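Local coordinates for protein beta-n-acetylhexosaminidase (PDB 4AZI) that probably removes terminal beta-linked N-acetylglucosamine from glycans, as an exo-acting family 20 glycoside hydrolase module of the pneumococcal enzyme StrH, at residues T347-A350 with Y356-A359; E299-T304 with A350-D355; A138-V143 with W194-W199; D229-E234 with V239-D244. The protein carries 2 engineered substitutions. All blocks are in the same frame, centred on the assembly; numbering follows the deposited sequence. Where two conformers were deposited one is given.

Interactions 1 and 2 form one neighbourhood: their centres lie 8 Å apart, they share Ala-350, and both draw on helix 339-352, with Thr-301 packing against Ala-348 and Phe-349. Interactions 3 and 4 form a second, with centres 18 Å apart, where Trp-194 meets Asp-229, Gly-230 and Tyr-233. The two groups sit well apart, interactions 1 and 3 having centres 42 Å apart on opposite sides of the chain's centre. The second neighbourhood borders the pocket of the bound inhibitor: the side chain of Tyr-196 is about 12 Å from it and Gly-230 about 11 Å, while Asp-229 bonds to the pocket residues Trp-250 and Tyr-257.

Interaction 1. Residues T347-A350 with Y356-A359; sequences TAFA and YFRA
Phe-357 lays one face of its ring over the backbone of Ala-350 and turns its far edge toward Phe-349. The CA of Ala-350 stands almost exactly above the middle of that ring, 3.7 Å from its centroid, a clear CH-pi contact. The methyl group follows on the same face, displaced to one side, where Ala-350 CB reaches Phe-357 CD2 at 3.7 Å. Further out along the ring, Phe-357 CZ touches Phe-349 CD2 at 3.8 Å. The two phenyl groups make an offset edge-to-face (T-shaped) pair, with Phe-357 giving the edge and Phe-349 the face; their planes stand 78° apart and their centroids 5.7 Å. Between these two contacts, the carbonyl oxygen Phe-349 O approaches Phe-357 CE1 at 3.7 Å.

Torsions explain the arrangement. Phe-349 has CG anti to its own backbone nitrogen (chi1 -164°), whereas Phe-357 has CG beside the nitrogen and anti to the carbonyl carbon (chi1 -72°), and this brings its ring back against the helix. In the second shell, Tyr-39 meets Phe-357 edge-to-face, Trp-279 packs against Phe-349, and Leu-37 of helix 24-37 touches Ala-350. The loop itself is tied down by backbone hydrogen bonds between Phe-357 and Arg-399 and between Arg-358 and Gly-38.

No hydrogen bond joins the two segments. The carbonyl oxygen beside the ring, Phe-349 O, finds its hydrogen-bond partner in Asn-353 ND2, and the chain leaving helix 339-352 is folded back on it through buried dispersive and aromatic contacts.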
loop_
_atom_site.group_PDB
_atom_site.type_symbol
_atom_site.label_atom_id
_atom_site.label_comp_id
_atom_site.label_asym_id
_atom_site.label_seq_id
_atom_site.Cartn_x
_atom_site.Cartn_y
_atom_site.Cartn_z
ATOM N N THR A 347 4.955 11.132 -12.473
ATOM C CA THR A 347 5.895 12.185 -12.859
ATOM C C THR A 347 5.417 13.562 -12.383
ATOM O O THR A 347 6.205 14.341 -11.840
ATOM C CB THR A 347 6.132 12.188 -14.389
ATOM O OG1 THR A 347 6.616 10.902 -14.795
ATOM C CG2 THR A 347 7.141 13.257 -14.793
ATOM N N ALA A 348 4.127 13.838 -12.572
ATOM C CA ALA A 348 3.515 15.093 -12.125
ATOM C C ALA A 348 3.680 15.338 -10.616
ATOM O O ALA A 348 4.061 16.434 -10.202
ATOM C CB ALA A 348 2.047 15.134 -12.518
ATOM N N PHE A 349 3.407 14.312 -9.811
ATOM C CA PHE A 349 3.580 14.380 -8.347
ATOM C C PHE A 349 5.049 14.644 -7.970
ATOM O O PHE A 349 5.331 15.460 -7.095
ATOM C CB PHE A 349 3.054 13.096 -7.688
ATOM C CG PHE A 349 2.836 13.200 -6.193
ATOM C CD1 PHE A 349 2.267 14.340 -5.619
ATOM C CD2 PHE A 349 3.166 12.130 -5.359
ATOM C CE1 PHE A 349 2.061 14.418 -4.242
ATOM C CE2 PHE A 349 2.961 12.204 -3.985
ATOM C CZ PHE A 349 2.403 13.348 -3.427
ATOM N N ALA A 350 5.977 13.966 -8.645
ATOM C CA ALA A 350 7.404 14.189 -8.408
ATOM C C ALA A 350 7.824 15.597 -8.840
ATOM O O ALA A 350 8.539 16.284 -8.108
ATOM C CB ALA A 350 8.243 13.133 -9.113
ATOM N N TYR A 356 11.190 17.049 -2.249
ATOM C CA TYR A 356 10.933 15.803 -1.532
ATOM C C TYR A 356 11.449 14.562 -2.249
ATOM O O TYR A 356 11.812 13.580 -1.608
ATOM C CB TYR A 356 9.437 15.655 -1.233
ATOM C CG TYR A 356 8.958 16.606 -0.160
ATOM C CD1 TYR A 356 9.083 16.284 1.191
ATOM C CD2 TYR A 356 8.390 17.833 -0.495
ATOM C CE1 TYR A 356 8.654 17.156 2.172
ATOM C CE2 TYR A 356 7.954 18.711 0.482
ATOM C CZ TYR A 356 8.089 18.363 1.807
ATOM O OH TYR A 356 7.662 19.237 2.770
ATOM N N PHE A 357 11.481 14.618 -3.574
ATOM C CA PHE A 357 11.878 13.476 -4.389
ATOM C C PHE A 357 13.362 13.471 -4.711
ATOM O O PHE A 357 13.957 14.522 -4.963
ATOM C CB PHE A 357 11.043 13.440 -5.671
ATOM C CG PHE A 357 9.615 13.028 -5.443
ATOM C CD1 PHE A 357 8.702 13.907 -4.859
ATOM C CD2 PHE A 357 9.186 11.749 -5.781
ATOM C CE1 PHE A 357 7.389 13.521 -4.635
ATOM C CE2 PHE A 357 7.871 11.359 -5.560
ATOM C CZ PHE A 357 6.970 12.245 -4.988
ATOM N N ARG A 358 13.952 12.278 -4.714
ATOM C CA ARG A 358 15.360 12.110 -5.065
ATOM C C ARG A 358 15.607 12.409 -6.532
ATOM O O ARG A 358 14.707 12.267 -7.374
ATOM C CB ARG A 358 15.837 10.678 -4.775
ATOM C CG ARG A 358 16.045 10.351 -3.303
ATOM C CD ARG A 358 16.659 8.968 -3.142
ATOM N NE ARG A 358 18.119 9.010 -3.187
ATOM C CZ ARG A 358 18.914 7.945 -3.313
ATOM N NH1 ARG A 358 18.399 6.720 -3.424
ATOM N NH2 ARG A 358 20.236 8.107 -3.329
ATOM N N ALA A 359 16.838 12.826 -6.827
ATOM C CA ALA A 359 17.348 12.833 -8.195
ATOM C C ALA A 359 17.385 11.395 -8.723
ATOM O O ALA A 359 17.208 10.440 -7.963
ATOM C CB ALA A 359 18.736 13.456 -8.227
#

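Interaction 2. Residues E299-T304 with A350-D355; sequences ENTGKT and ADHNKD
His-352 spreads its imidazole over Gly-302, and this is the tight part of the contact. Gly-302 CA sits above the centre of the ring, 3.4 Å from the centroid; the contact is a CH-pi one, made by a backbone carbon. At the rim of the same ring, near its plane, Thr-301 OG1 approaches His-352 CD2 at 3.4 Å. That hydroxyl has its polar partner within its own helix, the carbonyl oxygen of Ile-298; with OG1 lying between the backbone nitrogen and the carbonyl carbon (chi1 63°), it is turned back along the chain. Both Gly-302 and His-352 are exposed, so this CH-pi contact lies at the surface.

Thr-301 and Asn-353, both buried, meet more loosely, Asn-353 ND2 staying 4.0 Å from Thr-301 O. A water bridges them there: it donates to Thr-301 O at 2.6 Å and to Thr-304 O at 2.8 Å, and accepts from Asn-353 ND2 at 2.9 Å. The same ND2 also bonds to Phe-349 O.

The joined helices, 294-303 and 339-352, follow the adjacent parallel strands 271-282 and 321-329, an arrangement characteristic of the outer helical layer of a TIM barrel.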
loop_
_atom_site.group_PDB
_atom_site.type_symbol
_atom_site.label_atom_id
_atom_site.label_comp_id
_atom_site.label_asym_id
_atom_site.label_seq_id
_atom_site.Cartn_x
_atom_site.Cartn_y
_atom_site.Cartn_z
ATOM N N GLU A 299 -4.120 17.179 -11.942
ATOM C CA GLU A 299 -4.276 18.542 -11.425
ATOM C C GLU A 299 -3.898 18.587 -9.948
ATOM O O GLU A 299 -3.068 19.402 -9.542
ATOM C CB GLU A 299 -5.718 19.052 -11.613
ATOM C CG GLU A 299 -5.915 20.523 -11.254
ATOM C CD GLU A 299 -7.380 20.933 -11.163
ATOM O OE1 GLU A 299 -8.260 20.054 -11.277
ATOM O OE2 GLU A 299 -7.658 22.137 -10.966
ATOM N N ASN A 300 -4.484 17.682 -9.165
ATOM C CA ASN A 300 -4.303 17.666 -7.701
ATOM C C ASN A 300 -2.879 17.397 -7.207
ATOM O O ASN A 300 -2.535 17.787 -6.085
ATOM C CB ASN A 300 -5.275 16.687 -7.028
ATOM C CG ASN A 300 -6.726 17.111 -7.154
ATOM O OD1 ASN A 300 -7.618 16.265 -7.189
ATOM N ND2 ASN A 300 -6.974 18.417 -7.195
ATOM N N THR A 301 -2.057 16.731 -8.017
ATOM C CA THR A 301 -0.643 16.545 -7.659
ATOM C C THR A 301 0.072 17.882 -7.482
ATOM O O THR A 301 1.067 17.963 -6.764
ATOM C CB THR A 301 0.149 15.693 -8.672
ATOM O OG1 THR A 301 0.177 16.343 -9.954
ATOM C CG2 THR A 301 -0.438 14.293 -8.792
ATOM N N GLY A 302 -0.441 18.916 -8.143
ATOM C CA GLY A 302 0.040 20.280 -7.962
ATOM C C GLY A 302 -0.774 21.074 -6.958
ATOM O O GLY A 302 -0.212 21.782 -6.129
ATOM N N LYS A 303 -2.096 20.934 -7.030
ATOM C CA LYS A 303 -3.043 21.754 -6.259
ATOM C C LYS A 303 -3.101 21.435 -4.764
ATOM O O LYS A 303 -3.242 22.338 -3.943
ATOM C CB LYS A 303 -4.446 21.630 -6.864
ATOM C CG LYS A 303 -5.273 22.906 -6.827
ATOM C CD LYS A 303 -6.289 22.907 -7.966
ATOM C CE LYS A 303 -6.773 24.316 -8.274
ATOM N N THR A 304 -3.019 20.155 -4.415
ATOM C CA THR A 304 -2.999 19.734 -3.014
ATOM C C THR A 304 -1.550 19.674 -2.544
ATOM O O THR A 304 -0.744 19.010 -3.182
ATOM C CB THR A 304 -3.630 18.341 -2.848
ATOM O OG1 THR A 304 -4.939 18.341 -3.427
ATOM C CG2 THR A 304 -3.721 17.954 -1.364
ATOM N N ALA A 350 5.977 13.966 -8.645
ATOM C CA ALA A 350 7.404 14.189 -8.408
ATOM C C ALA A 350 7.824 15.597 -8.840
ATOM O O ALA A 350 8.539 16.284 -8.108
ATOM C CB ALA A 350 8.243 13.133 -9.113
ATOM N N ASP A 351 7.361 16.025 -10.016
ATOM C CA ASP A 351 7.716 17.344 -10.561
ATOM C C ASP A 351 7.206 18.520 -9.736
ATOM O O ASP A 351 7.873 19.552 -9.643
ATOM C CB ASP A 351 7.263 17.479 -12.018
ATOM C CG ASP A 351 8.208 16.796 -12.985
ATOM O OD1 ASP A 351 9.330 16.430 -12.571
ATOM O OD2 ASP A 351 7.836 16.619 -14.159
ATOM N N HIS A 352 6.030 18.365 -9.141
ATOM C CA HIS A 352 5.461 19.402 -8.285
ATOM C C HIS A 352 6.107 19.460 -6.927
ATOM O O HIS A 352 5.913 20.423 -6.189
ATOM C CB HIS A 352 3.952 19.219 -8.146
ATOM C CG HIS A 352 3.166 19.704 -9.339
ATOM N ND1 HIS A 352 3.229 20.977 -9.784
ATOM C CD2 HIS A 352 2.264 19.043 -10.168
ATOM C CE1 HIS A 352 2.420 21.118 -10.850
ATOM N NE2 HIS A 352 1.831 19.934 -11.084
ATOM N N ASN A 353 6.879 18.430 -6.580
ATOM C CA ASN A 353 7.476 18.314 -5.243
ATOM C C ASN A 353 8.958 17.936 -5.281
ATOM O O ASN A 353 9.384 16.999 -4.592
ATOM C CB ASN A 353 6.707 17.279 -4.420
ATOM C CG ASN A 353 5.317 17.744 -4.051
ATOM O OD1 ASN A 353 5.156 18.629 -3.216
ATOM N ND2 ASN A 353 4.304 17.128 -4.649
ATOM N N LYS A 354 9.740 18.678 -6.065
ATOM C CA LYS A 354 11.143 18.325 -6.336
ATOM C C LYS A 354 12.052 18.307 -5.099
ATOM O O LYS A 354 13.053 17.598 -5.087
ATOM C CB LYS A 354 11.732 19.230 -7.414
ATOM C CG LYS A 354 11.215 18.949 -8.818
ATOM C CD LYS A 354 11.909 19.849 -9.829
ATOM C CE LYS A 354 11.394 19.611 -11.237
ATOM N NZ LYS A 354 10.093 20.299 -11.461
ATOM N N ASP A 355 11.697 19.087 -4.079
ATOM C CA ASP A 355 12.400 19.093 -2.790
ATOM C C ASP A 355 12.281 17.775 -2.021
ATOM O O ASP A 355 13.161 17.429 -1.234
ATOM C CB ASP A 355 11.905 20.245 -1.902
ATOM C CG ASP A 355 10.415 20.535 -2.078
ATOM O OD1 ASP A 355 9.876 20.329 -3.192
ATOM O OD2 ASP A 355 9.784 20.989 -1.103
HETATM O O HOH W 1 1.692 18.246 -4.299
#

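Interaction 3. Residues A138-V143 with W194-W199; sequences AHFDKV and WYYLKW
At the protein surface, the loop after strand 137-139 meets helix 193-199, both accessory to the TIM-barrel core, through Phe-140 and Asp-141 on one side and Tyr-196 on the other. The tyrosine is gripped twice. Its CG lies beside the backbone nitrogen and anti to the carbonyl carbon, which sends the ring off the helix toward the loop. The ring presents an edge to the face of Phe-140, forming an offset edge-to-face pair with centroids 5.6 Å apart and planes at 75°. Tyr-196 CD2 touches Phe-140 CD1 at 3.8 Å, with CB and CG of the phenylalanine equally near, and Tyr-196 CB lies over the outer part of the phenyl face. The two side chains run past each other in opposite directions, carrying the phenol end to the next loop residue.

There Tyr-196 OH donates to Asp-141 OD1 at 2.9 Å, reaching the oxygen on its syn side but 20° out of the carboxylate plane. The same hydroxyl stays near the second oxygen, Asp-141 OD2, at 3.0 Å. The carboxylate is twisted 66° from the phenol ring.

Within the loop, Phe-140 N bonds to Lys-142 O across the turn, and Asp-141 has a backbone bond to Ala-188. Helix 186-189 lies alongside, its Thr-189 touching both Phe-140 and Tyr-196, while Leu-197 packs against Tyr-203 and Phe-206 of helix 203-219.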
loop_
_atom_site.group_PDB
_atom_site.type_symbol
_atom_site.label_atom_id
_atom_site.label_comp_id
_atom_site.label_asym_id
_atom_site.label_seq_id
_atom_site.Cartn_x
_atom_site.Cartn_y
_atom_site.Cartn_z
ATOM N N ALA A 138 -20.285 -11.234 6.808
ATOM C CA ALA A 138 -21.111 -10.298 7.543
ATOM C C ALA A 138 -22.460 -10.229 6.840
ATOM O O ALA A 138 -22.548 -10.386 5.617
ATOM C CB ALA A 138 -20.459 -8.926 7.593
ATOM N N HIS A 139 -23.500 -9.997 7.622
ATOM C CA HIS A 139 -24.876 -10.033 7.159
ATOM C C HIS A 139 -25.631 -8.893 7.797
ATOM O O HIS A 139 -25.909 -8.914 9.000
ATOM C CB HIS A 139 -25.454 -11.406 7.516
ATOM C CG HIS A 139 -26.911 -11.599 7.160
ATOM N ND1 HIS A 139 -27.602 -12.691 7.546
ATOM C CD2 HIS A 139 -27.801 -10.807 6.441
ATOM C CE1 HIS A 139 -28.863 -12.606 7.098
ATOM N NE2 HIS A 139 -28.985 -11.457 6.417
ATOM N N PHE A 140 -25.930 -7.875 6.992
ATOM C CA PHE A 140 -26.686 -6.702 7.445
ATOM C C PHE A 140 -27.931 -6.508 6.566
ATOM O O PHE A 140 -28.862 -7.306 6.659
ATOM C CB PHE A 140 -25.793 -5.450 7.490
ATOM C CG PHE A 140 -24.665 -5.540 8.493
ATOM C CD1 PHE A 140 -24.925 -5.522 9.862
ATOM C CD2 PHE A 140 -23.345 -5.645 8.071
ATOM C CE1 PHE A 140 -23.894 -5.612 10.787
ATOM C CE2 PHE A 140 -22.306 -5.736 8.996
ATOM C CZ PHE A 140 -22.584 -5.717 10.352
ATOM N N ASP A 141 -27.948 -5.477 5.717
ATOM C CA ASP A 141 -29.044 -5.256 4.761
ATOM C C ASP A 141 -29.172 -6.406 3.775
ATOM O O ASP A 141 -30.239 -6.632 3.199
ATOM C CB ASP A 141 -28.818 -3.983 3.951
ATOM C CG ASP A 141 -28.949 -2.727 4.771
ATOM O OD1 ASP A 141 -29.185 -2.805 5.999
ATOM O OD2 ASP A 141 -28.800 -1.650 4.170
ATOM N N LYS A 142 -28.050 -7.081 3.552
ATOM C CA LYS A 142 -27.980 -8.316 2.787
ATOM C C LYS A 142 -26.719 -9.051 3.206
ATOM O O LYS A 142 -25.938 -8.541 4.019
ATOM C CB LYS A 142 -27.963 -8.042 1.283
ATOM C CG LYS A 142 -26.798 -7.203 0.779
ATOM C CD LYS A 142 -26.599 -7.430 -0.713
ATOM C CE LYS A 142 -25.675 -6.383 -1.305
ATOM N NZ LYS A 142 -25.191 -6.741 -2.668
ATOM N N VAL A 143 -26.529 -10.250 2.665
ATOM C CA VAL A 143 -25.286 -10.980 2.868
ATOM C C VAL A 143 -24.181 -10.281 2.086
ATOM O O VAL A 143 -24.288 -10.090 0.873
ATOM C CB VAL A 143 -25.423 -12.463 2.467
ATOM C CG1 VAL A 143 -24.084 -13.184 2.580
ATOM C CG2 VAL A 143 -26.471 -13.142 3.343
ATOM N N TRP A 194 -19.527 1.473 9.689
ATOM C CA TRP A 194 -19.194 1.812 11.083
ATOM C C TRP A 194 -20.407 2.120 11.913
ATOM O O TRP A 194 -20.501 1.707 13.081
ATOM C CB TRP A 194 -18.169 2.951 11.125
ATOM C CG TRP A 194 -17.051 2.677 10.151
ATOM C CD1 TRP A 194 -16.782 3.322 8.946
ATOM C CD2 TRP A 194 -16.079 1.592 10.222
ATOM N NE1 TRP A 194 -15.709 2.740 8.304
ATOM C CE2 TRP A 194 -15.242 1.703 9.019
ATOM C CE3 TRP A 194 -15.806 0.591 11.143
ATOM C CZ2 TRP A 194 -14.192 0.840 8.776
ATOM C CZ3 TRP A 194 -14.740 -0.278 10.882
ATOM C CH2 TRP A 194 -13.961 -0.157 9.721
ATOM N N TYR A 195 -21.346 2.848 11.320
ATOM C CA TYR A 195 -22.646 3.077 11.929
ATOM C C TYR A 195 -23.339 1.738 12.252
ATOM O O TYR A 195 -23.888 1.580 13.334
ATOM C CB TYR A 195 -23.508 3.983 11.037
ATOM C CG TYR A 195 -24.862 4.338 11.619
ATOM C CD1 TYR A 195 -24.972 5.079 12.798
ATOM C CD2 TYR A 195 -26.033 3.939 10.983
ATOM C CE1 TYR A 195 -26.217 5.402 13.332
ATOM C CE2 TYR A 195 -27.277 4.252 11.508
ATOM C CZ TYR A 195 -27.363 4.977 12.683
ATOM O OH TYR A 195 -28.602 5.282 13.185
ATOM N N TYR A 196 -23.269 0.764 11.347
ATOM C CA TYR A 196 -23.893 -0.555 11.582
ATOM C C TYR A 196 -23.209 -1.357 12.692
ATOM O O TYR A 196 -23.890 -1.974 13.520
ATOM C CB TYR A 196 -23.961 -1.386 10.304
ATOM C CG TYR A 196 -25.121 -1.060 9.386
ATOM C CD1 TYR A 196 -25.245 0.202 8.797
ATOM C CD2 TYR A 196 -26.076 -2.026 9.075
ATOM C CE1 TYR A 196 -26.300 0.494 7.944
ATOM C CE2 TYR A 196 -27.128 -1.744 8.209
ATOM C CZ TYR A 196 -27.234 -0.484 7.651
ATOM O OH TYR A 196 -28.271 -0.192 6.795
ATOM N N LEU A 197 -21.874 -1.332 12.722
ATOM C CA LEU A 197 -21.123 -1.933 13.822
ATOM C C LEU A 197 -21.532 -1.376 15.187
ATOM O O LEU A 197 -21.794 -2.148 16.109
ATOM C CB LEU A 197 -19.610 -1.766 13.630
ATOM C CG LEU A 197 -18.889 -2.666 12.620
ATOM C CD1 LEU A 197 -17.422 -2.282 12.597
ATOM C CD2 LEU A 197 -19.043 -4.141 12.968
ATOM N N LYS A 198 -21.601 -0.050 15.316
ATOM C CA LYS A 198 -21.959 0.566 16.604
ATOM C C LYS A 198 -23.389 0.213 17.016
ATOM O O LYS A 198 -23.647 -0.124 18.182
ATOM C CB LYS A 198 -21.739 2.091 16.586
ATOM C CG LYS A 198 -20.263 2.476 16.576
ATOM C CD LYS A 198 -20.023 3.940 16.933
ATOM C CE LYS A 198 -18.546 4.162 17.239
ATOM N NZ LYS A 198 -18.104 5.592 17.300
ATOM N N TRP A 199 -24.294 0.274 16.042
ATOM C CA TRP A 199 -25.701 -0.088 16.209
ATOM C C TRP A 199 -25.855 -1.472 16.764
ATOM O O TRP A 199 -26.667 -1.702 17.656
ATOM C CB TRP A 199 -26.418 0.005 14.866
ATOM C CG TRP A 199 -27.906 -0.254 14.934
ATOM C CD1 TRP A 199 -28.558 -1.485 14.948
ATOM C CD2 TRP A 199 -28.976 0.744 14.996
ATOM N NE1 TRP A 199 -29.918 -1.316 15.014
ATOM C CE2 TRP A 199 -30.235 -0.006 15.047
ATOM C CE3 TRP A 199 -29.016 2.135 15.014
ATOM C CZ2 TRP A 199 -31.465 0.627 15.110
ATOM C CZ3 TRP A 199 -30.268 2.764 15.081
ATOM C CH2 TRP A 199 -31.461 2.023 15.126
#

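Interaction 4. Residues D229-E234 with V239-D244; sequences DGFYYE and VQFDKD
Tyr-232 and Phe-241 adopt nearly the same first torsion, each CG anti to the carbonyl carbon and beside the backbone nitrogen (chi1 -67° and -70°), and the two side chains point opposite ways as they pass. With Phe-231 they build an aromatic cluster within the long loop that links strands 223-227 and 246-249 of the TIM barrel. The Phe-241 ring meets both Phe-231 and Tyr-232 obliquely. Its centroid is 4.9 Å from that of the Phe-231 ring, and Phe-231 CA lies over the centre of the Phe-241 ring. Tyr-232 CE2 rests on Phe-241 CB at 3.6 Å, with Phe-241 CD1 over the outer part of the tyrosine face. The carbonyl oxygen Gly-230 O presses on Phe-241 CZ at 3.1 Å; it is also hydrogen-bonded to Tyr-203 OH.

The phenol oxygen of Tyr-232 gathers polar groups at the far end. Phe-241 N donates to Tyr-232 OH at 2.9 Å, almost straight (177°). Two other bonds are weak: Lys-243 NZ donates to that hydroxyl, which in turn donates to Gln-240 OE1. The amide nitrogen of Gln-240 bonds instead to Asp-237 O.

Asn-211, a residue of the bicine pocket, holds residues 239-244 by bonding to Gln-240 O and Asp-242 N, and Asp-242 OD1 closes an Asx turn with Asp-244 N. The lysine chain, bent twice, brings Lys-243 NZ to Phe-241 O at 2.7 Å.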
loop_
_atom_site.group_PDB
_atom_site.type_symbol
_atom_site.label_atom_id
_atom_site.label_comp_id
_atom_site.label_asym_id
_atom_site.label_seq_id
_atom_site.Cartn_x
_atom_site.Cartn_y
_atom_site.Cartn_z
ATOM N N ASP A 229 -10.226 4.712 8.323
ATOM C CA ASP A 229 -11.696 4.588 8.493
ATOM C C ASP A 229 -12.164 4.103 9.869
ATOM O O ASP A 229 -12.995 4.743 10.513
ATOM C CB ASP A 229 -12.307 3.638 7.450
ATOM C CG ASP A 229 -11.897 3.966 6.030
ATOM O OD1 ASP A 229 -10.704 4.229 5.781
ATOM O OD2 ASP A 229 -12.777 3.924 5.152
ATOM N N GLY A 230 -11.633 2.965 10.306
ATOM C CA GLY A 230 -12.184 2.278 11.460
ATOM C C GLY A 230 -11.698 2.805 12.787
ATOM O O GLY A 230 -12.155 2.351 13.826
ATOM N N PHE A 231 -10.764 3.753 12.764
ATOM C CA PHE A 231 -10.103 4.207 13.989
ATOM C C PHE A 231 -10.792 5.408 14.629
ATOM O O PHE A 231 -10.907 6.474 14.016
ATOM C CB PHE A 231 -8.619 4.506 13.722
ATOM C CG PHE A 231 -7.776 3.273 13.511
ATOM C CD1 PHE A 231 -7.820 2.576 12.303
ATOM C CD2 PHE A 231 -6.941 2.805 14.521
ATOM C CE1 PHE A 231 -7.048 1.436 12.112
ATOM C CE2 PHE A 231 -6.160 1.672 14.335
ATOM C CZ PHE A 231 -6.212 0.983 13.126
ATOM N N TYR A 232 -11.227 5.225 15.870
ATOM C CA TYR A 232 -11.923 6.258 16.633
ATOM C C TYR A 232 -13.020 6.922 15.825
ATOM O O TYR A 232 -13.033 8.137 15.651
ATOM C CB TYR A 232 -10.918 7.273 17.190
ATOM C CG TYR A 232 -10.030 6.633 18.226
ATOM C CD1 TYR A 232 -10.408 6.610 19.564
ATOM C CD2 TYR A 232 -8.835 6.017 17.866
ATOM C CE1 TYR A 232 -9.617 6.000 20.514
ATOM C CE2 TYR A 232 -8.032 5.411 18.812
ATOM C CZ TYR A 232 -8.432 5.411 20.136
ATOM O OH TYR A 232 -7.659 4.812 21.088
ATOM N N TYR A 233 -13.934 6.105 15.314
ATOM C CA TYR A 233 -15.012 6.598 14.454
ATOM C C TYR A 233 -15.761 7.709 15.175
ATOM O O TYR A 233 -15.995 7.623 16.385
ATOM C CB TYR A 233 -15.959 5.455 14.075
ATOM C CG TYR A 233 -17.067 5.848 13.120
ATOM C CD1 TYR A 233 -16.807 6.073 11.764
ATOM C CD2 TYR A 233 -18.379 5.972 13.567
ATOM C CE1 TYR A 233 -17.831 6.417 10.883
ATOM C CE2 TYR A 233 -19.407 6.320 12.703
ATOM C CZ TYR A 233 -19.131 6.544 11.366
ATOM O OH TYR A 233 -20.155 6.889 10.519
ATOM N N GLU A 234 -16.074 8.765 14.425
ATOM C CA GLU A 234 -16.812 9.944 14.915
ATOM C C GLU A 234 -16.185 10.646 16.140
ATOM O O GLU A 234 -16.900 11.192 16.989
ATOM C CB GLU A 234 -18.306 9.613 15.124
ATOM C CG GLU A 234 -19.242 10.708 14.603
ATOM C CD GLU A 234 -20.715 10.327 14.636
ATOM O OE1 GLU A 234 -21.047 9.123 14.574
ATOM O OE2 GLU A 234 -21.554 11.244 14.718
ATOM N N VAL A 239 -14.121 3.100 22.776
ATOM C CA VAL A 239 -13.465 1.903 22.246
ATOM C C VAL A 239 -12.040 2.312 21.855
ATOM O O VAL A 239 -11.842 3.274 21.120
ATOM C CB VAL A 239 -14.244 1.311 21.048
ATOM C CG1 VAL A 239 -13.436 0.241 20.330
ATOM C CG2 VAL A 239 -15.573 0.735 21.517
ATOM N N GLN A 240 -11.050 1.601 22.374
ATOM C CA GLN A 240 -9.668 2.055 22.276
ATOM C C GLN A 240 -8.885 1.277 21.223
ATOM O O GLN A 240 -9.103 0.085 21.045
ATOM C CB GLN A 240 -8.980 1.974 23.641
ATOM C CG GLN A 240 -8.085 3.167 23.948
ATOM C CD GLN A 240 -8.845 4.486 24.089
ATOM O OE1 GLN A 240 -8.301 5.562 23.817
ATOM N NE2 GLN A 240 -10.105 4.411 24.526
ATOM N N PHE A 241 -7.982 1.958 20.524
ATOM C CA PHE A 241 -7.183 1.309 19.474
ATOM C C PHE A 241 -5.691 1.366 19.792
ATOM O O PHE A 241 -5.245 2.251 20.532
ATOM C CB PHE A 241 -7.469 1.929 18.100
ATOM C CG PHE A 241 -8.837 1.606 17.553
ATOM C CD1 PHE A 241 -9.962 2.314 17.977
ATOM C CD2 PHE A 241 -9.004 0.597 16.602
ATOM C CE1 PHE A 241 -11.225 2.015 17.472
ATOM C CE2 PHE A 241 -10.264 0.301 16.084
ATOM C CZ PHE A 241 -11.379 1.008 16.525
ATOM N N ASP A 242 -4.945 0.401 19.242
ATOM C CA ASP A 242 -3.476 0.312 19.326
ATOM C C ASP A 242 -2.864 1.623 18.822
ATOM O O ASP A 242 -3.142 2.055 17.704
ATOM C CB ASP A 242 -3.002 -0.884 18.475
ATOM C CG ASP A 242 -1.496 -1.163 18.585
ATOM O OD1 ASP A 242 -0.692 -0.227 18.470
ATOM O OD2 ASP A 242 -1.104 -2.340 18.745
ATOM N N LYS A 243 -2.044 2.274 19.641
ATOM C CA LYS A 243 -1.499 3.578 19.234
ATOM C C LYS A 243 -0.291 3.490 18.278
ATOM O O LYS A 243 0.121 4.498 17.721
ATOM C CB LYS A 243 -1.166 4.453 20.443
ATOM C CG LYS A 243 -2.311 4.668 21.430
ATOM C CD LYS A 243 -3.570 5.219 20.773
ATOM C CE LYS A 243 -4.671 5.413 21.799
ATOM N NZ LYS A 243 -5.067 4.136 22.469
ATOM N N ASP A 244 0.257 2.294 18.081
ATOM C CA ASP A 244 1.462 2.116 17.239
ATOM C C ASP A 244 1.220 2.019 15.739
ATOM O O ASP A 244 2.173 1.995 14.975
ATOM C CB ASP A 244 2.250 0.871 17.658
ATOM C CG ASP A 244 2.794 0.964 19.061
ATOM O OD1 ASP A 244 3.115 2.077 19.517
ATOM O OD2 ASP A 244 2.908 -0.097 19.698
#